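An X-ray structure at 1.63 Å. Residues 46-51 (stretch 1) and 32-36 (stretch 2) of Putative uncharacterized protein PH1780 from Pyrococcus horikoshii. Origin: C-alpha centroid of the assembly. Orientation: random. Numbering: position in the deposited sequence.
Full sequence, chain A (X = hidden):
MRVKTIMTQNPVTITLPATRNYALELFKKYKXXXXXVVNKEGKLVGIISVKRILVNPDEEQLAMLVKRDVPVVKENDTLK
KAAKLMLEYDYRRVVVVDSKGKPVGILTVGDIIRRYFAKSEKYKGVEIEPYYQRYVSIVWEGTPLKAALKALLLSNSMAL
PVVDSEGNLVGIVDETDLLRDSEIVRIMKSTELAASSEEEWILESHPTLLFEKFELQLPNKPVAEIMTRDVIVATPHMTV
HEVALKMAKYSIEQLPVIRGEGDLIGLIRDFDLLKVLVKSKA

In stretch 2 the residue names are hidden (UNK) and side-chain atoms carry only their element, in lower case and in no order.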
# COMPACT_ATOMS: atom_id res chain seq x y z
N GLY A 46 16.78 -8.40 -10.36
CA GLY A 46 15.82 -7.30 -10.34
C GLY A 46 14.37 -7.75 -10.24
O GLY A 46 14.09 -8.91 -9.95
N ILE A 47 13.45 -6.83 -10.47
CA ILE A 47 12.02 -7.14 -10.42
C ILE A 47 11.29 -6.41 -11.53
O ILE A 47 11.68 -5.30 -11.92
CB ILE A 47 11.41 -6.75 -9.05
CG1 ILE A 47 10.02 -7.36 -8.91
CG2 ILE A 47 11.32 -5.23 -8.94
CD1 ILE A 47 9.43 -7.22 -7.51
N ILE A 48 10.24 -7.03 -12.06
CA ILE A 48 9.45 -6.41 -13.12
C ILE A 48 7.99 -6.35 -12.71
O ILE A 48 7.41 -7.34 -12.26
CB ILE A 48 9.58 -7.21 -14.45
CG1 ILE A 48 8.83 -6.48 -15.56
CG2 ILE A 48 9.05 -8.62 -14.28
CD1 ILE A 48 9.37 -5.10 -15.87
N SER A 49 7.39 -5.17 -12.86
CA SER A 49 5.99 -4.96 -12.50
C SER A 49 5.10 -4.95 -13.74
O SER A 49 5.52 -4.50 -14.81
CB SER A 49 5.84 -3.64 -11.74
OG SER A 49 6.32 -2.55 -12.51
N VAL A 50 3.87 -5.43 -13.58
CA VAL A 50 2.92 -5.47 -14.68
C VAL A 50 2.55 -4.06 -15.13
O VAL A 50 2.37 -3.81 -16.32
CB VAL A 50 1.64 -6.24 -14.28
CG1 VAL A 50 0.96 -5.55 -13.10
CG2 VAL A 50 0.69 -6.32 -15.46
N LYS A 51 2.45 -3.14 -14.18
CA LYS A 51 2.10 -1.76 -14.49
C LYS A 51 3.13 -1.12 -15.41
O LYS A 51 2.79 -0.33 -16.29
CB LYS A 51 1.99 -0.93 -13.21
CG LYS A 51 0.70 -1.15 -12.43
CD LYS A 51 0.63 -0.24 -11.21
CE LYS A 51 -0.71 -0.37 -10.51
NZ LYS A 51 -1.84 0.05 -11.38
N UNK A 32 0.73 -11.88 -11.37
CA UNK A 32 0.50 -11.17 -10.12
C UNK A 32 0.80 -9.68 -10.27
O UNK A 32 0.56 -9.10 -11.33
c UNK A 32 0.99 -13.17 -8.68
c UNK A 32 2.85 -11.67 -9.38
c UNK A 32 1.38 -11.74 -8.98
N UNK A 33 1.31 -9.07 -9.21
CA UNK A 33 1.65 -7.65 -9.21
C UNK A 33 2.99 -7.43 -9.91
O UNK A 33 3.13 -6.53 -10.74
c UNK A 33 0.31 -5.84 -4.15
c UNK A 33 1.62 -5.25 -6.16
n UNK A 33 1.16 -5.18 -3.37
c UNK A 33 1.71 -7.14 -7.77
n UNK A 33 -0.74 -6.45 -3.61
n UNK A 33 0.50 -5.89 -5.46
c UNK A 33 1.67 -5.63 -7.63
N UNK A 34 3.97 -8.26 -9.57
CA UNK A 34 5.30 -8.18 -10.16
C UNK A 34 6.02 -9.51 -9.98
O UNK A 34 5.65 -10.30 -9.11
c UNK A 34 6.11 -7.06 -9.50
o UNK A 34 6.34 -7.34 -8.13
N UNK A 35 7.03 -9.76 -10.80
CA UNK A 35 7.79 -11.00 -10.72
C UNK A 35 9.27 -10.74 -10.49
O UNK A 35 9.85 -9.82 -11.06
c UNK A 35 6.28 -12.21 -12.38
c UNK A 35 3.70 -13.02 -13.10
c UNK A 35 7.68 -11.80 -12.03
c UNK A 35 5.71 -11.78 -13.58
c UNK A 35 4.27 -13.45 -11.90
c UNK A 35 4.43 -12.18 -13.94
c UNK A 35 5.55 -13.04 -11.55
N UNK A 36 9.91 -11.54 -9.62
CA UNK A 36 11.35 -11.32 -9.40
C UNK A 36 12.04 -11.77 -10.69
O UNK A 36 11.59 -12.71 -11.33
c UNK A 36 9.36 -12.46 -8.61
c UNK A 36 10.36 -12.32 -7.49
c UNK A 36 11.66 -12.25 -8.23

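Position 32 carries three side-chain carbons, one attached to CA and bearing the other two, a branch at the first carbon with no polar atom. The CA-to-CB bond points away from stretch 1, and what reaches across is backbone: the carbonyl O of 32 lies 4.0 Å from Val50 CG1. A carbon branched in this way, with two methyls and nothing beyond, is Val32.

At position 33 a chain of three carbons leads to a nitrogen, then to a carbon carrying two more nitrogens. That planar terminus is a guanidinium, and its chain also starts away from stretch 1. The backbone does the work instead, since the O of 33 accepts a hydrogen bond from Val50 N at 3.1 Å, almost perfectly straight at 177°. The residue is Arg33.

Position 34 has one carbon and one oxygen. The carbon sits 3.1 Å from Ile48 O and 4.1 Å from Ser49 CB, while the oxygen lies 3.2 Å from Ile47 CD1, a close contact with a methyl. One carbon ending in a hydroxyl is Ser34. With CA atoms only 4.0 Å apart, Ser34 and Ser49 form a non-hydrogen-bonded pair, and two small side chains share the same face there.

Position 35 shows one carbon followed by a six-carbon ring, without heteroatoms. Its first carbon meets Ile48 CG2 at 4.1 Å, an apolar contact made at the base of the side chain. This is Phe35. Its backbone pairs with Ile48 in both directions: Phe35 N donates to Ile48 O at 2.9 Å, and Ile48 N donates to Phe35 O at 3.0 Å.

At position 36 three carbons close a ring onto the backbone nitrogen, leaving no N-H to donate: Pro36. The register tolerates this, because Pro36 faces Ile47 in a non-hydrogen-bonded pair; Pro36 CA lies 4.2 Å from Ile47 CG1.

The contact is a short antiparallel pairing, its strand axes 4.6 Å apart at closest approach and inclined at 160°. Phe35 and Ile48 supply the narrow hydrogen-bonded ring, and Arg33 O to Val50 N extends the ladder just past the strands. Side chains alternate: Ile47, Ser49, Ser34 and Pro36 share one face, Ile48 and Phe35 the other. Gly46 belongs to the strand's own geometry, since at its backbone angles a CB would jam against the preceding carbonyl. The rule to read here is that backbone hydrogen bonds set the register, and proline fits where its missing N-H is not called upon.

Stretch 2, residues 32-36: VRSFP
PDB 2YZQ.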